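Local coordinates for protein glycoside hydrolase family 43 (Halothermothrix orenii, PDB 4QQS) that probably hydrolyses O-glycosidic bonds in plant polysaccharides as an alpha-L-arabinofuranosidase built on a five-bladed beta-propeller, at residues V41-N46 and E51-A56; D17-K22 and Y28-S33; G223-E228 and G232-Y237; K205-Y210 and L292-G297; S88-D91 and H95-I98. All coordinates share one frame; numbering follows the deposited sequence. Where two conformers were deposited one is given.

Interaction 1: residues V41-N46 and E51-A56; sequences VWESPN and ELKGLA
Lys-53 NZ is gripped from two strands: it donates to Glu-43 OE1 at 2.7 Å in a salt bridge and, in one of the two conformers of Glu-51, has a longer one, 3.4 Å, to Glu-51 OE2 on its own strand. The setting is the hairpin of strands 38-44 and 51-58, the outer pair of a four-stranded propeller blade. The lysine chain, bent at chi2 (-125°), runs past Glu-43 CB, and the ammonium comes in from above the Glu-43 carboxylate plane, 63° out of it. Glu-43 OE2 has a second cation in Arg-26, so the two positive groups probably offset the proximity of the Glu-43 and Glu-51 carboxylates. In the same Glu-51 conformer a water bridges the strands, donating to Glu-51 OE2 and weakly to Glu-43 O. Backbone bonds tie Glu-43 to Glu-51 in both directions, and beyond them Val-41 N donates to Gly-54 O while Val-41 O accepts from Lys-53 N. Trp-42 and Leu-52 form the non-hydrogen-bonded pair; their side chains lie on the sheet face away from the salt bridges. Leu-52 CD1 sits over the indole face, 3.8 Å from the centroid of the five-membered ring of Trp-42. Where the second strand turns its corner, Ala-56 CB closes on Val-41 CG1 at 3.7 Å.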
# COMPACT_ATOMS: atom_id res chain seq x y z
N VAL A 41 8.51 5.57 10.81
CA VAL A 41 9.25 4.44 10.26
C VAL A 41 9.68 3.53 11.41
O VAL A 41 10.07 4.00 12.48
CB VAL A 41 10.45 4.89 9.39
CG1 VAL A 41 11.43 5.75 10.19
CG2 VAL A 41 11.14 3.70 8.74
N TRP A 42 9.57 2.22 11.17
CA TRP A 42 10.05 1.19 12.08
C TRP A 42 11.07 0.35 11.33
O TRP A 42 10.98 0.17 10.10
CB TRP A 42 8.91 0.28 12.55
CG TRP A 42 7.80 0.92 13.34
CD1 TRP A 42 7.60 0.79 14.68
CD2 TRP A 42 6.72 1.74 12.86
NE1 TRP A 42 6.47 1.47 15.06
CE2 TRP A 42 5.91 2.06 13.97
CE3 TRP A 42 6.34 2.21 11.59
CZ2 TRP A 42 4.77 2.84 13.86
CZ3 TRP A 42 5.19 2.98 11.50
CH2 TRP A 42 4.42 3.29 12.62
N GLU A 43 12.03 -0.20 12.06
CA GLU A 43 13.07 -1.02 11.47
C GLU A 43 13.07 -2.43 12.06
O GLU A 43 12.77 -2.61 13.25
CB GLU A 43 14.44 -0.36 11.69
CG GLU A 43 15.57 -1.04 10.94
CD GLU A 43 16.92 -0.43 11.24
OE1 GLU A 43 17.02 0.81 11.29
OE2 GLU A 43 17.89 -1.20 11.41
N SER A 44 13.42 -3.42 11.24
CA SER A 44 13.53 -4.81 11.67
C SER A 44 14.63 -5.52 10.90
O SER A 44 14.83 -5.24 9.72
CB SER A 44 12.21 -5.53 11.40
OG SER A 44 12.29 -6.91 11.70
N PRO A 45 15.29 -6.50 11.52
CA PRO A 45 16.22 -7.35 10.77
C PRO A 45 15.55 -8.59 10.20
O PRO A 45 16.16 -9.31 9.41
CB PRO A 45 17.24 -7.76 11.85
CG PRO A 45 16.41 -7.86 13.08
CD PRO A 45 15.39 -6.73 12.97
N ASN A 46 14.32 -8.88 10.62
CA ASN A 46 13.75 -10.21 10.38
C ASN A 46 12.25 -10.25 10.08
O ASN A 46 11.70 -11.34 9.92
CB ASN A 46 14.06 -11.13 11.56
CG ASN A 46 13.49 -10.62 12.87
OD1 ASN A 46 12.68 -9.69 12.89
ND2 ASN A 46 13.92 -11.21 13.98
N GLU A 51 11.31 -1.98 15.72
CA GLU A 51 11.65 -0.87 16.60
C GLU A 51 11.27 0.45 15.92
O GLU A 51 11.62 0.70 14.76
CB GLU A 51 13.12 -0.92 17.02
CG GLU A 51 14.10 -0.81 15.90
CD GLU A 51 15.54 -0.89 16.36
OE1 GLU A 51 15.84 -0.58 17.54
OE2 GLU A 51 16.39 -1.26 15.53
N LEU A 52 10.54 1.29 16.64
CA LEU A 52 10.14 2.59 16.14
C LEU A 52 11.35 3.51 16.04
O LEU A 52 12.12 3.62 16.99
CB LEU A 52 9.10 3.16 17.09
CG LEU A 52 8.63 4.59 16.82
CD1 LEU A 52 8.01 4.73 15.42
CD2 LEU A 52 7.64 5.04 17.89
N LYS A 53 11.51 4.18 14.90
CA LYS A 53 12.65 5.05 14.63
C LYS A 53 12.28 6.48 14.25
O LYS A 53 13.07 7.18 13.63
CB LYS A 53 13.55 4.44 13.55
CG LYS A 53 14.09 3.06 13.89
CD LYS A 53 15.62 3.01 13.82
CE LYS A 53 16.20 1.73 14.39
NZ LYS A 53 17.58 1.44 13.88
N GLY A 54 11.08 6.92 14.64
CA GLY A 54 10.70 8.31 14.49
C GLY A 54 10.03 8.64 13.18
O GLY A 54 9.61 7.76 12.43
N LEU A 55 9.90 9.94 12.90
CA LEU A 55 9.26 10.39 11.66
C LEU A 55 10.26 10.41 10.52
O LEU A 55 11.17 11.23 10.48
CB LEU A 55 8.63 11.78 11.82
CG LEU A 55 7.44 11.91 12.78
CD1 LEU A 55 6.99 13.36 12.86
CD2 LEU A 55 6.29 11.02 12.38
N ALA A 56 10.06 9.52 9.56
CA ALA A 56 10.84 9.53 8.33
C ALA A 56 10.53 10.74 7.47
O ALA A 56 11.42 11.32 6.86
CB ALA A 56 10.58 8.26 7.54
O HOH W 1 15.65 -3.48 14.30

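Interaction 2: residues D17-K22 and Y28-S33; sequences DPYVLK and YLYATS
Asp-17 and Thr-32 meet at the inner end of two antiparallel strands, their side chains angled across one another. Thr-32 OG1 donates to Asp-17 OD1 at 2.6 Å, and OD1 receives it on its anti lone pair, turned away from OD2. Ala-73 N holds the threonine hydroxyl in turn, which probably steadies the carboxylate of the predicted proton acceptor of this family-43 hydrolase; Asp-17 OD2 has a weak bond with His-273. Farther along, Tyr-19 faces Tyr-30 in a hydrogen-bonded pair, with backbone bonds in both directions. Tyr-30 CD1 lies at the edge of the Tyr-19 ring, 4.3 Å from Tyr-19 CD1, so the rings adjoin without stacking. Their phenols reach separate backbone acceptors, Val-76 O for Tyr-19 and Pro-106 O for Tyr-30. On the reverse face Leu-29, its CG anti to the backbone N (chi1 162°), sends CD1 across to Pro-18 CB at 3.6 Å and to Val-20 CG2 at 3.9 Å. Backbone bonds between Leu-21 and Tyr-28 continue the pairing outward. The hairpin is the inner half of a propeller blade: strand 38-44 pairs with 26-32, strand 72-79 packs against the tyrosine face, and strand 257-261 touches Tyr-19, Val-20 and Lys-22.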
# COMPACT_ATOMS: atom_id res chain seq x y z
N ASP A 17 -2.01 0.81 6.60
CA ASP A 17 -1.37 0.90 5.30
C ASP A 17 0.14 0.63 5.39
O ASP A 17 0.97 1.46 5.04
CB ASP A 17 -1.67 2.26 4.66
CG ASP A 17 -3.13 2.66 4.79
OD1 ASP A 17 -3.40 3.85 5.09
OD2 ASP A 17 -4.01 1.80 4.58
N PRO A 18 0.51 -0.56 5.89
CA PRO A 18 1.93 -0.82 6.14
C PRO A 18 2.72 -1.13 4.88
O PRO A 18 2.43 -2.09 4.18
CB PRO A 18 1.88 -2.05 7.04
CG PRO A 18 0.65 -2.77 6.62
CD PRO A 18 -0.34 -1.67 6.36
N TYR A 19 3.76 -0.34 4.63
CA TYR A 19 4.61 -0.53 3.47
C TYR A 19 6.00 -0.90 3.95
O TYR A 19 6.60 -0.13 4.68
CB TYR A 19 4.66 0.76 2.63
CG TYR A 19 5.53 0.57 1.41
CD1 TYR A 19 6.90 0.68 1.51
CD2 TYR A 19 4.99 0.23 0.19
CE1 TYR A 19 7.71 0.49 0.43
CE2 TYR A 19 5.81 0.05 -0.92
CZ TYR A 19 7.18 0.18 -0.78
OH TYR A 19 8.04 0.01 -1.83
N VAL A 20 6.53 -2.04 3.51
CA VAL A 20 7.86 -2.47 3.89
C VAL A 20 8.79 -2.46 2.70
O VAL A 20 8.47 -3.04 1.66
CB VAL A 20 7.87 -3.85 4.55
CG1 VAL A 20 9.30 -4.34 4.78
CG2 VAL A 20 7.10 -3.80 5.85
N LEU A 21 9.94 -1.83 2.88
CA LEU A 21 11.05 -1.91 1.95
C LEU A 21 12.22 -2.63 2.60
O LEU A 21 12.62 -2.32 3.71
CB LEU A 21 11.50 -0.52 1.51
CG LEU A 21 12.62 -0.53 0.46
CD1 LEU A 21 12.19 -1.23 -0.84
CD2 LEU A 21 13.08 0.88 0.18
N LYS A 22 12.75 -3.62 1.90
CA LYS A 22 14.00 -4.27 2.29
C LYS A 22 15.16 -3.57 1.60
O LYS A 22 15.13 -3.38 0.39
CB LYS A 22 13.98 -5.75 1.90
CG LYS A 22 15.17 -6.51 2.46
CD LYS A 22 15.17 -7.96 2.07
CE LYS A 22 16.34 -8.67 2.69
NZ LYS A 22 16.42 -10.11 2.28
N TYR A 28 12.39 -1.72 6.49
CA TYR A 28 11.86 -0.43 6.91
C TYR A 28 10.38 -0.40 6.62
O TYR A 28 9.96 -0.60 5.47
CB TYR A 28 12.58 0.71 6.16
CG TYR A 28 14.06 0.65 6.41
CD1 TYR A 28 14.60 1.25 7.54
CD2 TYR A 28 14.91 -0.04 5.56
CE1 TYR A 28 15.95 1.18 7.80
CE2 TYR A 28 16.26 -0.12 5.81
CZ TYR A 28 16.79 0.49 6.93
OH TYR A 28 18.15 0.42 7.18
N LEU A 29 9.59 -0.22 7.67
CA LEU A 29 8.16 -0.14 7.60
C LEU A 29 7.73 1.30 7.74
O LEU A 29 8.11 1.97 8.70
CB LEU A 29 7.55 -0.97 8.73
CG LEU A 29 6.09 -0.69 9.12
CD1 LEU A 29 5.23 -1.26 8.06
CD2 LEU A 29 5.73 -1.29 10.46
N TYR A 30 6.94 1.78 6.79
CA TYR A 30 6.36 3.11 6.80
C TYR A 30 4.86 2.92 6.79
O TYR A 30 4.36 2.03 6.11
CB TYR A 30 6.79 3.91 5.56
CG TYR A 30 8.28 3.91 5.29
CD1 TYR A 30 8.87 2.88 4.59
CD2 TYR A 30 9.09 4.94 5.74
CE1 TYR A 30 10.22 2.86 4.34
CE2 TYR A 30 10.45 4.93 5.49
CZ TYR A 30 11.01 3.88 4.79
OH TYR A 30 12.36 3.82 4.52
N ALA A 31 4.11 3.73 7.52
CA ALA A 31 2.67 3.53 7.62
C ALA A 31 1.95 4.83 7.86
O ALA A 31 2.52 5.80 8.37
CB ALA A 31 2.33 2.54 8.75
N THR A 32 0.67 4.86 7.50
CA THR A 32 -0.25 5.86 8.03
C THR A 32 -0.16 5.79 9.55
O THR A 32 -0.27 4.71 10.13
CB THR A 32 -1.68 5.59 7.56
OG1 THR A 32 -1.68 5.56 6.13
CG2 THR A 32 -2.63 6.64 8.06
N SER A 33 0.09 6.93 10.19
CA SER A 33 0.51 6.92 11.58
C SER A 33 0.20 8.29 12.16
O SER A 33 -0.90 8.50 12.69
CB SER A 33 1.99 6.50 11.65
OG SER A 33 2.80 7.23 10.73

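Interaction 3: residues G223-E228 and G232-Y237; sequences GYAVAE and GPWIKY
Tyr-224 and Tyr-237, with Trp-234, bury much of the surface in this hairpin, where strand 235-236 forms the outer edge of a propeller blade beside strand 221-227. The tyrosine rings are nearly parallel, planes 16° apart, but slid so far that they barely overlap. Instead Tyr-237 CB lies over the Tyr-224 face, 3.6 Å from its centroid, while Tyr-224 OH sits over the rim of the Tyr-237 ring. With chi1 at 76°, Tyr-224 CG stands between its backbone N and carbonyl carbon, which brings the ring across to the partner strand; its hydroxyl bonds to Leu-299 N. A serine here would probably take away the ring that lies against Tyr-237 and leave Leu-299 N without this partner. Between the backbones of the same two residues, Tyr-237 N donates almost straight to Tyr-224 O (3.0 Å, 175°), and Val-226 exchanges two backbone bonds with Ile-235. Trp-234 lies on the other side of the sheet: Ala-227 CB stands over the centre of its six-membered ring, 3.4 Å from the centroid, and Ala-225 O approaches the ring edge. The indole NE1 donates to Pro-230 O. Where the strands part, a water takes the N-H of Glu-228 at 2.8 Å and donates to Pro-233 O at 2.7 Å.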
# COMPACT_ATOMS: atom_id res chain seq x y z
N GLY A 223 -7.71 -8.59 -2.87
CA GLY A 223 -7.78 -9.38 -4.08
C GLY A 223 -6.61 -9.07 -4.98
O GLY A 223 -5.76 -8.24 -4.65
N TYR A 224 -6.58 -9.69 -6.16
CA TYR A 224 -5.62 -9.29 -7.17
C TYR A 224 -6.19 -9.33 -8.57
O TYR A 224 -7.24 -9.95 -8.82
CB TYR A 224 -4.31 -10.09 -7.09
CG TYR A 224 -4.37 -11.50 -7.63
CD1 TYR A 224 -3.98 -11.80 -8.92
CD2 TYR A 224 -4.81 -12.55 -6.83
CE1 TYR A 224 -4.02 -13.10 -9.40
CE2 TYR A 224 -4.83 -13.84 -7.29
CZ TYR A 224 -4.45 -14.11 -8.58
OH TYR A 224 -4.45 -15.41 -9.02
N ALA A 225 -5.46 -8.68 -9.47
CA ALA A 225 -5.70 -8.72 -10.89
C ALA A 225 -4.39 -9.02 -11.60
O ALA A 225 -3.32 -8.80 -11.04
CB ALA A 225 -6.28 -7.40 -11.38
N VAL A 226 -4.50 -9.52 -12.83
CA VAL A 226 -3.34 -9.91 -13.61
C VAL A 226 -3.36 -9.19 -14.95
O VAL A 226 -4.42 -9.00 -15.56
CB VAL A 226 -3.24 -11.44 -13.80
CG1 VAL A 226 -4.38 -11.99 -14.61
CG2 VAL A 226 -1.92 -11.85 -14.42
N ALA A 227 -2.16 -8.84 -15.42
CA ALA A 227 -1.98 -8.19 -16.72
C ALA A 227 -0.76 -8.71 -17.42
O ALA A 227 0.19 -9.17 -16.79
CB ALA A 227 -1.86 -6.69 -16.55
N GLU A 228 -0.77 -8.60 -18.74
CA GLU A 228 0.38 -8.95 -19.55
C GLU A 228 1.37 -7.81 -19.72
O GLU A 228 2.49 -8.03 -20.16
CB GLU A 228 -0.07 -9.42 -20.93
CG GLU A 228 -0.97 -10.63 -20.89
CD GLU A 228 -1.27 -11.19 -22.26
OE1 GLU A 228 -1.43 -10.39 -23.21
OE2 GLU A 228 -1.35 -12.43 -22.39
N GLY A 232 -2.03 -2.63 -18.48
CA GLY A 232 -3.22 -3.45 -18.60
C GLY A 232 -3.41 -3.97 -20.02
O GLY A 232 -2.53 -3.83 -20.87
N PRO A 233 -4.58 -4.56 -20.29
CA PRO A 233 -5.73 -4.68 -19.38
C PRO A 233 -5.47 -5.54 -18.15
O PRO A 233 -4.70 -6.49 -18.17
CB PRO A 233 -6.82 -5.32 -20.26
CG PRO A 233 -6.12 -5.92 -21.39
CD PRO A 233 -4.87 -5.14 -21.62
N TRP A 234 -6.14 -5.17 -17.07
CA TRP A 234 -6.06 -5.84 -15.79
C TRP A 234 -7.30 -6.66 -15.55
O TRP A 234 -8.41 -6.12 -15.52
CB TRP A 234 -5.90 -4.79 -14.68
CG TRP A 234 -4.52 -4.18 -14.65
CD1 TRP A 234 -4.09 -3.01 -15.22
CD2 TRP A 234 -3.39 -4.76 -14.02
NE1 TRP A 234 -2.74 -2.84 -14.97
CE2 TRP A 234 -2.29 -3.90 -14.23
CE3 TRP A 234 -3.18 -5.94 -13.31
CZ2 TRP A 234 -1.02 -4.19 -13.73
CZ3 TRP A 234 -1.92 -6.23 -12.83
CH2 TRP A 234 -0.87 -5.36 -13.02
N ILE A 235 -7.13 -7.98 -15.39
CA ILE A 235 -8.23 -8.93 -15.27
C ILE A 235 -8.20 -9.52 -13.86
O ILE A 235 -7.22 -10.14 -13.45
CB ILE A 235 -8.15 -10.05 -16.32
CG1 ILE A 235 -8.10 -9.47 -17.75
CG2 ILE A 235 -9.31 -11.01 -16.14
CD1 ILE A 235 -9.29 -8.61 -18.15
N LYS A 236 -9.28 -9.32 -13.12
CA LYS A 236 -9.32 -9.77 -11.73
C LYS A 236 -9.37 -11.28 -11.62
O LYS A 236 -9.98 -11.98 -12.42
CB LYS A 236 -10.51 -9.14 -11.00
CG LYS A 236 -10.27 -7.70 -10.69
CD LYS A 236 -11.49 -6.96 -10.18
CE LYS A 236 -11.13 -5.52 -9.85
NZ LYS A 236 -12.28 -4.74 -9.39
N TYR A 237 -8.73 -11.79 -10.58
CA TYR A 237 -8.79 -13.21 -10.23
C TYR A 237 -10.22 -13.59 -9.84
O TYR A 237 -10.83 -12.98 -8.95
CB TYR A 237 -7.81 -13.48 -9.08
CG TYR A 237 -7.88 -14.89 -8.55
CD1 TYR A 237 -7.84 -15.98 -9.39
CD2 TYR A 237 -7.99 -15.12 -7.18
CE1 TYR A 237 -7.93 -17.27 -8.90
CE2 TYR A 237 -8.05 -16.42 -6.67
CZ TYR A 237 -8.02 -17.49 -7.54
OH TYR A 237 -8.10 -18.77 -7.06
O HOH W 2 -3.09 -7.69 -19.99

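Interaction 4: residues K205-Y210 and L292-G297; sequences KYYMMY and LYFEDG
The Tyr-207 ring receives Phe-294 on one face, with Phe-294 CE2 over the ring centre, and has Gly-297 O near its plane at the hydroxyl edge. This T-shaped (edge-to-face) pair joins two blades of the beta-propeller, strand 205-212 packing on strand 285-295 through side chains alone. The planes stand at 68° with centroids 4.8 Å apart, and Phe-294 CE2 lies within 3.7 to 3.9 Å of all six ring carbons of Tyr-207, the nearest being CZ. Phe-294 also stacks with His-202 and touches Ile-200, both on strand 191-202, so its ring is wedged into the neighbouring blade. No direct hydrogen bond crosses the contact. A water instead bridges the phenol and the turn after strand 285-295, 2.6 Å from Tyr-207 OH and donating to Gly-297 O at 2.7 Å. An alanine in place of Tyr-207 is likely to open a gap under the Phe-294 edge and to leave the bridging water without its phenol partner. Deeper in the interface, Met-209 and Leu-292 reach toward each other tip to tip, both also touching Val-259 of strand 257-261. The methionine bends at its last torsion, chi3 80°, which brings Met-209 CE to 4.0 Å from Leu-292 CD1.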
# COMPACT_ATOMS: atom_id res chain seq x y z
N LYS A 205 4.33 -12.08 -16.11
CA LYS A 205 3.05 -11.40 -15.91
C LYS A 205 3.11 -10.49 -14.69
O LYS A 205 3.97 -10.62 -13.81
CB LYS A 205 1.93 -12.43 -15.75
CG LYS A 205 1.66 -13.24 -17.01
CD LYS A 205 0.55 -14.26 -16.82
CE LYS A 205 0.31 -15.07 -18.08
NZ LYS A 205 -0.59 -16.22 -17.85
N TYR A 206 2.14 -9.59 -14.65
CA TYR A 206 2.07 -8.56 -13.61
C TYR A 206 0.84 -8.81 -12.75
O TYR A 206 -0.24 -9.09 -13.26
CB TYR A 206 2.01 -7.18 -14.25
CG TYR A 206 3.19 -6.89 -15.16
CD1 TYR A 206 3.17 -7.29 -16.48
CD2 TYR A 206 4.31 -6.24 -14.70
CE1 TYR A 206 4.23 -7.05 -17.33
CE2 TYR A 206 5.39 -5.99 -15.54
CZ TYR A 206 5.34 -6.39 -16.86
OH TYR A 206 6.38 -6.14 -17.73
N TYR A 207 1.03 -8.72 -11.44
CA TYR A 207 -0.02 -9.02 -10.47
C TYR A 207 -0.21 -7.80 -9.58
O TYR A 207 0.71 -7.38 -8.90
CB TYR A 207 0.39 -10.22 -9.61
CG TYR A 207 0.48 -11.48 -10.43
CD1 TYR A 207 1.60 -11.76 -11.21
CD2 TYR A 207 -0.58 -12.36 -10.47
CE1 TYR A 207 1.66 -12.89 -12.00
CE2 TYR A 207 -0.52 -13.51 -11.26
CZ TYR A 207 0.60 -13.77 -12.01
OH TYR A 207 0.67 -14.88 -12.81
N MET A 208 -1.42 -7.24 -9.59
CA MET A 208 -1.75 -6.09 -8.77
C MET A 208 -2.63 -6.56 -7.63
O MET A 208 -3.78 -6.96 -7.85
CB MET A 208 -2.54 -5.05 -9.57
CG MET A 208 -2.88 -3.80 -8.74
SD MET A 208 -4.16 -2.78 -9.43
CE MET A 208 -3.35 -2.35 -10.96
N MET A 209 -2.09 -6.53 -6.43
CA MET A 209 -2.87 -6.73 -5.23
C MET A 209 -3.57 -5.40 -4.90
O MET A 209 -3.03 -4.33 -5.17
CB MET A 209 -1.95 -7.17 -4.09
CG MET A 209 -1.29 -8.49 -4.40
SD MET A 209 -0.01 -8.98 -3.25
CE MET A 209 -1.09 -9.62 -1.96
N TYR A 210 -4.76 -5.49 -4.31
CA TYR A 210 -5.52 -4.28 -3.99
C TYR A 210 -6.54 -4.66 -2.93
O TYR A 210 -6.80 -5.84 -2.68
CB TYR A 210 -6.22 -3.70 -5.25
CG TYR A 210 -7.31 -4.60 -5.76
CD1 TYR A 210 -7.04 -5.65 -6.63
CD2 TYR A 210 -8.62 -4.44 -5.34
CE1 TYR A 210 -8.04 -6.50 -7.05
CE2 TYR A 210 -9.62 -5.29 -5.76
CZ TYR A 210 -9.33 -6.32 -6.62
OH TYR A 210 -10.30 -7.18 -7.09
N LEU A 292 3.25 -15.53 1.11
CA LEU A 292 2.62 -15.27 -0.18
C LEU A 292 3.34 -16.13 -1.21
O LEU A 292 4.57 -16.20 -1.20
CB LEU A 292 2.83 -13.80 -0.52
CG LEU A 292 2.19 -13.28 -1.80
CD1 LEU A 292 0.69 -13.21 -1.63
CD2 LEU A 292 2.74 -11.92 -2.15
N TYR A 293 2.61 -16.80 -2.09
CA TYR A 293 3.23 -17.70 -3.06
C TYR A 293 2.33 -17.90 -4.26
O TYR A 293 1.14 -17.62 -4.20
CB TYR A 293 3.57 -19.05 -2.41
CG TYR A 293 2.36 -19.82 -1.93
CD1 TYR A 293 1.74 -19.51 -0.73
CD2 TYR A 293 1.84 -20.89 -2.66
CE1 TYR A 293 0.64 -20.21 -0.27
CE2 TYR A 293 0.75 -21.61 -2.20
CZ TYR A 293 0.14 -21.27 -1.01
OH TYR A 293 -0.96 -21.96 -0.54
N PHE A 294 2.90 -18.40 -5.34
CA PHE A 294 2.17 -18.74 -6.54
C PHE A 294 2.06 -20.26 -6.66
O PHE A 294 3.03 -20.99 -6.40
CB PHE A 294 2.89 -18.19 -7.77
CG PHE A 294 2.91 -16.68 -7.85
CD1 PHE A 294 3.92 -15.93 -7.25
CD2 PHE A 294 1.93 -16.00 -8.55
CE1 PHE A 294 3.94 -14.55 -7.34
CE2 PHE A 294 1.96 -14.62 -8.65
CZ PHE A 294 2.95 -13.90 -8.05
N GLU A 295 0.90 -20.73 -7.10
CA GLU A 295 0.67 -22.15 -7.36
C GLU A 295 -0.33 -22.26 -8.49
O GLU A 295 -1.40 -21.67 -8.42
CB GLU A 295 0.17 -22.85 -6.09
CG GLU A 295 -0.15 -24.33 -6.27
CD GLU A 295 -0.42 -25.03 -4.95
OE1 GLU A 295 -1.15 -24.46 -4.11
OE2 GLU A 295 0.11 -26.16 -4.77
N ASP A 296 0.02 -22.99 -9.54
CA ASP A 296 -0.82 -23.09 -10.73
C ASP A 296 -1.21 -21.72 -11.30
O ASP A 296 -2.31 -21.54 -11.83
CB ASP A 296 -2.08 -23.91 -10.45
CG ASP A 296 -1.78 -25.32 -9.99
OD1 ASP A 296 -0.96 -26.00 -10.65
OD2 ASP A 296 -2.36 -25.74 -8.97
N GLY A 297 -0.31 -20.73 -11.20
CA GLY A 297 -0.57 -19.41 -11.75
C GLY A 297 -1.51 -18.56 -10.91
O GLY A 297 -1.97 -17.50 -11.34
O HOH W 3 -1.31 -16.35 -13.66

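Interaction 5: residues S88-D91 and H95-I98; sequences SARD and HLKI
Strands 88-90 and 96-98 run antiparallel, their axes 4.6 Å apart at closest approach and 149° between directions, with Ala-89 and Lys-97 as the hydrogen-bonded pair flanked by the non-hydrogen-bonded pairs Ser-88 with Ile-98 and Arg-90 with Leu-96. Past the last pair, Asp-91 N donates to His-95 O at 2.9 Å in a nearly straight bond. Leu-96 reaches across to Arg-90 and lays its CD2 over the centre of the guanidinium face, 3.6 Å from Arg-90 CZ. The arginine bends at chi3 (-58°), folding the guanidinium back over the leucine. Its rim is held by other groups: NE pairs with Asp-70 and NH1 donates to Gly-94 O, so the flat group is fixed in rotation while an apolar methyl covers one side. These strands, 82-90 and 96-103, form a hairpin in the second four-stranded blade of the propeller, and a bound HEPES buffer molecule lies about 5 Å from the Arg-90 side chain. On the opposite face of the sheet, Lys-97 stretches out fully beyond CG and carries NZ to Asp-91 OD2 at 2.9 Å, meeting it on the anti side, 32° out of the carboxylate plane. Asp-119 and Asp-93 also pair with this ammonium, so its charge is probably shared among three carboxylates. Ser-88 CB, on the Arg-90 face, comes within 3.2 Å of the backbone Lys-97 O.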
# COMPACT_ATOMS: atom_id res chain seq x y z
N SER A 88 0.18 10.91 0.32
CA SER A 88 -0.82 11.93 0.05
C SER A 88 -1.15 12.69 1.33
O SER A 88 -0.94 12.20 2.44
CB SER A 88 -2.08 11.34 -0.59
OG SER A 88 -2.74 10.43 0.26
N ALA A 89 -1.64 13.90 1.14
CA ALA A 89 -2.14 14.73 2.22
C ALA A 89 -3.15 15.69 1.64
O ALA A 89 -3.25 15.86 0.42
CB ALA A 89 -1.00 15.50 2.91
N ARG A 90 -3.91 16.35 2.51
CA ARG A 90 -4.88 17.35 2.08
C ARG A 90 -4.20 18.70 1.89
O ARG A 90 -3.49 19.19 2.77
CB ARG A 90 -6.03 17.48 3.08
CG ARG A 90 -7.26 18.16 2.49
CD ARG A 90 -8.47 18.09 3.39
NE ARG A 90 -8.86 16.73 3.73
CZ ARG A 90 -9.59 15.92 2.97
NH1 ARG A 90 -10.02 16.30 1.78
NH2 ARG A 90 -9.86 14.69 3.39
N ASP A 91 -4.40 19.30 0.72
CA ASP A 91 -3.80 20.59 0.42
C ASP A 91 -4.71 21.70 0.96
O ASP A 91 -5.82 21.44 1.44
CB ASP A 91 -3.58 20.75 -1.08
CG ASP A 91 -2.39 21.63 -1.43
OD1 ASP A 91 -1.89 22.37 -0.56
OD2 ASP A 91 -1.96 21.57 -2.61
N HIS A 95 -8.37 19.48 -1.43
CA HIS A 95 -8.22 18.24 -2.18
C HIS A 95 -7.06 17.41 -1.65
O HIS A 95 -6.02 17.95 -1.29
CB HIS A 95 -7.96 18.53 -3.67
CG HIS A 95 -9.04 19.33 -4.33
ND1 HIS A 95 -10.33 18.86 -4.48
CD2 HIS A 95 -9.02 20.56 -4.89
CE1 HIS A 95 -11.05 19.77 -5.11
NE2 HIS A 95 -10.28 20.82 -5.36
N LEU A 96 -7.24 16.09 -1.60
CA LEU A 96 -6.15 15.17 -1.31
C LEU A 96 -5.27 15.05 -2.54
O LEU A 96 -5.78 14.85 -3.64
CB LEU A 96 -6.68 13.78 -0.95
CG LEU A 96 -7.61 13.77 0.26
CD1 LEU A 96 -8.26 12.41 0.40
CD2 LEU A 96 -6.87 14.15 1.53
N LYS A 97 -3.95 15.15 -2.38
CA LYS A 97 -3.03 15.08 -3.51
C LYS A 97 -1.83 14.23 -3.14
O LYS A 97 -1.42 14.15 -1.98
CB LYS A 97 -2.57 16.48 -3.94
CG LYS A 97 -3.72 17.45 -4.19
CD LYS A 97 -3.25 18.86 -4.54
CE LYS A 97 -4.42 19.82 -4.52
NZ LYS A 97 -3.98 21.23 -4.68
N ILE A 98 -1.27 13.60 -4.17
CA ILE A 98 -0.05 12.84 -4.04
C ILE A 98 1.15 13.79 -4.10
O ILE A 98 1.13 14.78 -4.83
CB ILE A 98 -0.03 11.77 -5.14
CG1 ILE A 98 -1.08 10.71 -4.79
CG2 ILE A 98 1.36 11.15 -5.33
CD1 ILE A 98 -1.54 9.91 -5.98

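In the fold
Interactions 1 and 2 are successive parts of one blade, sharing the seam between strands 26-32 and 38-44: Trp-42 O probably bonds to Leu-29 N (2.8 Å), and Val-41 CG2 packs on Tyr-30 CE2 (3.5 Å). Interactions 3 and 4 are likewise joined, Ala-225 O lying 2.9 Å from Met-208 N in a probable hydrogen bond, with interaction 3 nested in the chain loop that interaction 4 closes. Interaction 2 holds the predicted proton acceptor, whose side chain is about 6 Å from that of the predicted donor Glu-195 and about 5 Å from that of Asp-126. Interaction 5 comes near the same pocket: the Ser-88 side chain is about 6 Å from that of Asp-126.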